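Long-range contact in enterochelin esterase (Salmonella enterica subsp. enterica serovar Typhimurium, PDB 3MGA), which probably hydrolyses the ester bonds of ferric enterobactin, a siderophore, so that the bacterium can recover the iron it carries: residues A[342-353]-A[372-383]. Numbering follows the deposited sequence. Where two conformers were deposited one is given.
Sequences GLRIVLEAGVRE and QSIFWRQVDGGH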
loop_
_atom_site.group_PDB
_atom_site.type_symbol
_atom_site.label_atom_id
_atom_site.label_comp_id
_atom_site.label_asym_id
_atom_site.label_seq_id
_atom_site.Cartn_x
_atom_site.Cartn_y
_atom_site.Cartn_z
ATOM N N GLY A 342 9.885 18.063 16.842
ATOM C CA GLY A 342 8.596 18.724 16.682
ATOM C C GLY A 342 7.709 17.993 15.687
ATOM O O GLY A 342 6.561 18.380 15.475
ATOM N N LEU A 343 8.240 16.930 15.086
ATOM C CA LEU A 343 7.501 16.147 14.110
ATOM C C LEU A 343 6.578 15.146 14.772
ATOM O O LEU A 343 6.877 14.635 15.847
ATOM C CB LEU A 343 8.448 15.356 13.198
ATOM C CG LEU A 343 9.451 16.087 12.304
ATOM C CD1 LEU A 343 10.263 15.058 11.506
ATOM C CD2 LEU A 343 8.744 17.049 11.376
ATOM N N ARG A 344 5.447 14.884 14.128
ATOM C CA ARG A 344 4.516 13.874 14.603
ATOM C C ARG A 344 4.689 12.811 13.516
ATOM O O ARG A 344 4.559 13.111 12.336
ATOM C CB ARG A 344 3.077 14.386 14.690
ATOM C CG ARG A 344 2.954 15.889 14.975
ATOM C CD ARG A 344 1.673 16.319 15.723
ATOM N NE ARG A 344 0.586 15.328 15.746
ATOM C CZ ARG A 344 0.215 14.656 16.846
ATOM N NH1 ARG A 344 0.803 14.897 18.025
ATOM N NH2 ARG A 344 -0.769 13.769 16.793
ATOM N N ILE A 345 5.024 11.586 13.896
ATOM C CA ILE A 345 5.285 10.554 12.902
ATOM C C ILE A 345 4.491 9.277 13.114
ATOM O O ILE A 345 4.471 8.729 14.214
ATOM C CB ILE A 345 6.793 10.179 12.891
ATOM C CG1 ILE A 345 7.666 11.431 12.757
ATOM C CG2 ILE A 345 7.092 9.221 11.786
ATOM C CD1 ILE A 345 9.144 11.141 12.762
ATOM N N VAL A 346 3.802 8.848 12.060
ATOM C CA VAL A 346 3.071 7.599 12.062
ATOM C C VAL A 346 3.971 6.677 11.246
ATOM O O VAL A 346 4.300 6.968 10.094
ATOM C CB VAL A 346 1.688 7.706 11.412
ATOM C CG1 VAL A 346 1.086 6.305 11.212
ATOM C CG2 VAL A 346 0.767 8.586 12.246
ATOM N N LEU A 347 4.400 5.587 11.859
ATOM C CA LEU A 347 5.301 4.674 11.204
ATOM C C LEU A 347 4.607 3.322 11.180
ATOM O O LEU A 347 4.436 2.672 12.208
ATOM C CB LEU A 347 6.625 4.661 11.974
ATOM C CG LEU A 347 7.891 4.170 11.286
ATOM C CD1 LEU A 347 8.144 4.945 10.003
ATOM C CD2 LEU A 347 9.070 4.307 12.241
ATOM N N GLU A 348 4.148 2.941 9.991
ATOM C CA GLU A 348 3.429 1.696 9.798
ATOM C C GLU A 348 4.201 0.713 8.935
ATOM O O GLU A 348 4.902 1.105 7.997
ATOM C CB GLU A 348 2.072 1.981 9.164
ATOM C CG GLU A 348 1.367 0.748 8.611
ATOM C CD GLU A 348 0.127 1.101 7.836
ATOM O OE1 GLU A 348 -0.710 1.856 8.383
ATOM O OE2 GLU A 348 -0.020 0.607 6.690
ATOM N N ALA A 349 4.047 -0.566 9.262
ATOM C CA ALA A 349 4.691 -1.662 8.541
ATOM C C ALA A 349 3.989 -2.964 8.907
ATOM O O ALA A 349 3.499 -3.117 10.028
ATOM C CB ALA A 349 6.155 -1.736 8.882
ATOM N N GLY A 350 3.926 -3.891 7.957
ATOM C CA GLY A 350 3.252 -5.163 8.173
ATOM C C GLY A 350 4.196 -6.289 8.550
ATOM O O GLY A 350 5.352 -6.292 8.145
ATOM N N VAL A 351 3.685 -7.249 9.324
ATOM C CA VAL A 351 4.463 -8.403 9.766
ATOM C C VAL A 351 4.696 -9.390 8.616
ATOM O O VAL A 351 5.521 -10.301 8.735
ATOM C CB VAL A 351 3.799 -9.126 10.973
ATOM C CG1 VAL A 351 3.793 -8.228 12.192
ATOM C CG2 VAL A 351 2.368 -9.601 10.641
ATOM N N ARG A 352 3.964 -9.208 7.510
ATOM C CA ARG A 352 4.107 -10.049 6.322
ATOM C C ARG A 352 5.120 -9.460 5.316
ATOM O O ARG A 352 5.135 -9.835 4.149
ATOM C CB ARG A 352 2.764 -10.241 5.622
ATOM C CG ARG A 352 1.683 -10.962 6.419
ATOM C CD ARG A 352 2.045 -12.392 6.642
ATOM N NE ARG A 352 0.903 -13.228 7.008
ATOM C CZ ARG A 352 0.976 -14.550 7.163
ATOM N NH1 ARG A 352 2.134 -15.177 6.992
ATOM N NH2 ARG A 352 -0.104 -15.250 7.491
ATOM N N GLU A 353 5.935 -8.511 5.765
ATOM C CA GLU A 353 7.001 -7.927 4.939
ATOM C C GLU A 353 8.191 -7.772 5.876
ATOM O O GLU A 353 8.550 -6.649 6.246
ATOM C CB GLU A 353 6.577 -6.600 4.294
ATOM C CG GLU A 353 5.914 -5.596 5.250
ATOM C CD GLU A 353 5.531 -4.283 4.591
ATOM O OE1 GLU A 353 4.840 -3.483 5.254
ATOM O OE2 GLU A 353 5.901 -4.047 3.417
ATOM N N GLN A 372 9.836 14.282 20.021
ATOM C CA GLN A 372 8.885 14.092 18.930
ATOM C C GLN A 372 7.827 13.043 19.290
ATOM O O GLN A 372 8.049 12.178 20.145
ATOM C CB GLN A 372 9.599 13.708 17.624
ATOM C CG GLN A 372 10.142 12.281 17.564
ATOM C CD GLN A 372 11.187 11.972 18.614
ATOM O OE1 GLN A 372 11.229 10.860 19.143
ATOM N NE2 GLN A 372 12.030 12.951 18.935
ATOM N N SER A 373 6.682 13.134 18.624
ATOM C CA SER A 373 5.566 12.214 18.841
ATOM C C SER A 373 5.567 11.163 17.731
ATOM O O SER A 373 5.339 11.492 16.577
ATOM C CB SER A 373 4.255 12.997 18.831
ATOM O OG SER A 373 4.310 14.074 19.751
ATOM N N ILE A 374 5.836 9.908 18.089
ATOM C CA ILE A 374 5.900 8.801 17.128
ATOM C C ILE A 374 4.801 7.783 17.399
ATOM O O ILE A 374 4.625 7.353 18.531
ATOM C CB ILE A 374 7.233 8.025 17.247
ATOM C CG1 ILE A 374 8.438 8.965 17.269
ATOM C CG2 ILE A 374 7.360 7.012 16.103
ATOM C CD1 ILE A 374 8.654 9.719 15.981
ATOM N N PHE A 375 4.070 7.395 16.361
ATOM C CA PHE A 375 3.001 6.405 16.482
ATOM C C PHE A 375 3.383 5.129 15.748
ATOM O O PHE A 375 3.354 5.089 14.530
ATOM C CB PHE A 375 1.707 6.928 15.868
ATOM C CG PHE A 375 1.194 8.181 16.498
ATOM C CD1 PHE A 375 1.593 9.422 16.026
ATOM C CD2 PHE A 375 0.298 8.123 17.553
ATOM C CE1 PHE A 375 1.117 10.578 16.601
ATOM C CE2 PHE A 375 -0.185 9.274 18.132
ATOM C CZ PHE A 375 0.224 10.504 17.661
ATOM N N TRP A 376 3.736 4.083 16.481
ATOM C CA TRP A 376 4.096 2.813 15.857
ATOM C C TRP A 376 2.833 1.981 15.608
ATOM O O TRP A 376 2.044 1.767 16.522
ATOM C CB TRP A 376 5.092 2.042 16.734
ATOM C CG TRP A 376 5.473 0.727 16.159
ATOM C CD1 TRP A 376 4.972 -0.488 16.501
ATOM C CD2 TRP A 376 6.413 0.493 15.101
ATOM N NE1 TRP A 376 5.549 -1.473 15.733
ATOM C CE2 TRP A 376 6.435 -0.899 14.864
ATOM C CE3 TRP A 376 7.243 1.322 14.339
ATOM C CZ2 TRP A 376 7.259 -1.485 13.904
ATOM C CZ3 TRP A 376 8.060 0.739 13.375
ATOM C CH2 TRP A 376 8.062 -0.655 13.169
ATOM N N ARG A 377 2.648 1.522 14.373
ATOM C CA ARG A 377 1.480 0.715 14.013
ATOM C C ARG A 377 1.883 -0.546 13.239
ATOM O O ARG A 377 2.392 -0.460 12.125
ATOM C CB ARG A 377 0.476 1.548 13.200
ATOM C CG ARG A 377 -0.204 2.695 13.989
ATOM C CD ARG A 377 -1.008 2.140 15.176
ATOM N NE ARG A 377 -1.742 3.154 15.936
ATOM C CZ ARG A 377 -1.247 3.830 16.968
ATOM N NH1 ARG A 377 0.005 3.634 17.367
ATOM N NH2 ARG A 377 -2.000 4.724 17.593
ATOM N N GLN A 378 1.651 -1.708 13.846
ATOM C CA GLN A 378 1.960 -3.002 13.230
ATOM C C GLN A 378 0.697 -3.471 12.553
ATOM O O GLN A 378 -0.383 -3.374 13.129
ATOM C CB GLN A 378 2.344 -4.053 14.264
ATOM C CG GLN A 378 3.552 -3.704 15.072
ATOM C CD GLN A 378 3.941 -4.787 16.059
ATOM O OE1 GLN A 378 3.425 -5.908 16.018
ATOM N NE2 GLN A 378 4.863 -4.456 16.954
ATOM N N VAL A 379 0.834 -4.008 11.349
ATOM C CA VAL A 379 -0.304 -4.471 10.592
ATOM C C VAL A 379 -0.166 -5.954 10.264
ATOM O O VAL A 379 0.897 -6.420 9.856
ATOM C CB VAL A 379 -0.476 -3.625 9.286
ATOM C CG1 VAL A 379 -1.684 -4.077 8.490
ATOM C CG2 VAL A 379 -0.620 -2.157 9.637
ATOM N N ASP A 380 -1.240 -6.701 10.486
ATOM C CA ASP A 380 -1.264 -8.120 10.164
ATOM C C ASP A 380 -1.618 -8.156 8.681
ATOM O O ASP A 380 -2.781 -8.292 8.302
ATOM C CB ASP A 380 -2.293 -8.865 11.020
ATOM C CG ASP A 380 -2.340 -10.345 10.727
ATOM O OD1 ASP A 380 -1.730 -10.782 9.734
ATOM O OD2 ASP A 380 -2.997 -11.083 11.493
ATOM N N GLY A 381 -0.583 -7.987 7.865
ATOM C CA GLY A 381 -0.676 -7.953 6.410
ATOM C C GLY A 381 0.707 -7.594 5.886
ATOM O O GLY A 381 1.677 -7.615 6.654
ATOM N N GLY A 382 0.811 -7.228 4.607
ATOM C CA GLY A 382 2.117 -6.910 4.029
ATOM C C GLY A 382 2.274 -5.657 3.187
ATOM O O GLY A 382 1.681 -4.617 3.468
ATOM N N HIS A 383 3.129 -5.768 2.172
ATOM C CA HIS A 383 3.438 -4.685 1.236
ATOM C C HIS A 383 2.234 -4.673 0.293
ATOM O O HIS A 383 2.329 -5.024 -0.883
ATOM C CB HIS A 383 4.742 -5.039 0.514
ATOM C CG HIS A 383 5.431 -3.876 -0.122
ATOM N ND1 HIS A 383 6.263 -3.037 0.587
ATOM C CD2 HIS A 383 5.446 -3.432 -1.400
ATOM C CE1 HIS A 383 6.743 -2.112 -0.223
ATOM N NE2 HIS A 383 6.270 -2.334 -1.436
HETATM O O HOH W 1 4.296 -8.323 1.973
#
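Strands 344-350 and 373-379 run parallel, 15° apart, in a ladder that opens with Ser373 N giving to Leu343 O and then alternates regularly from Ile345 N to Ser373 O through Val351 N to Val379 O; only the Ala349 N to Arg377 O rung is weak. Beyond the strands, Arg352 N reaches Gly381 O at 2.9 Å. On one face of the pair, Ile345 and Ile374 run alongside each other in the same direction, and their CD1 methyls meet at 3.6 Å. Next along, CG of Trp376 stands anti to its own N (chi1 179°), which brings the benzo edge of the indole to Leu347: CD2 of Leu347 lies in the ring plane, 3.9 Å from CZ3, while Leu347 O sits over one face of the indole near its rim. The other face carries Phe375: Arg344 NH2 comes to the ring edge, 3.5 Å from CZ, with guanidinium and ring planes 67° apart, and Val346 CG2 packs against CD1. That guanidinium is tied down by Leu398 O and Leu399 O. Farther on, Val379 CG2 rests 3.7 Å from Glu348 CG. At the carboxyl ends, His383 ND1 donates in its ring plane to Glu353 OE2 at 3.0 Å. Glu353 OE1 accepts from Gly350 N and also bonds Ser313 OG, which fixes the carboxylate; a water bridges Arg352 O and His383 N. His383 touches Ser289 of a probable nucleophile elbow, consistent with the active-site histidine of an alpha/beta-hydrolase. The two strands belong to a beta-alpha-beta unit: helix 354-367 packs on the Ile374 and Trp376 side, helix 385-399 on the Val346 and Arg377 side, and strand 373-379 forms the sheet's edge, with 344-350 between it and 308-312.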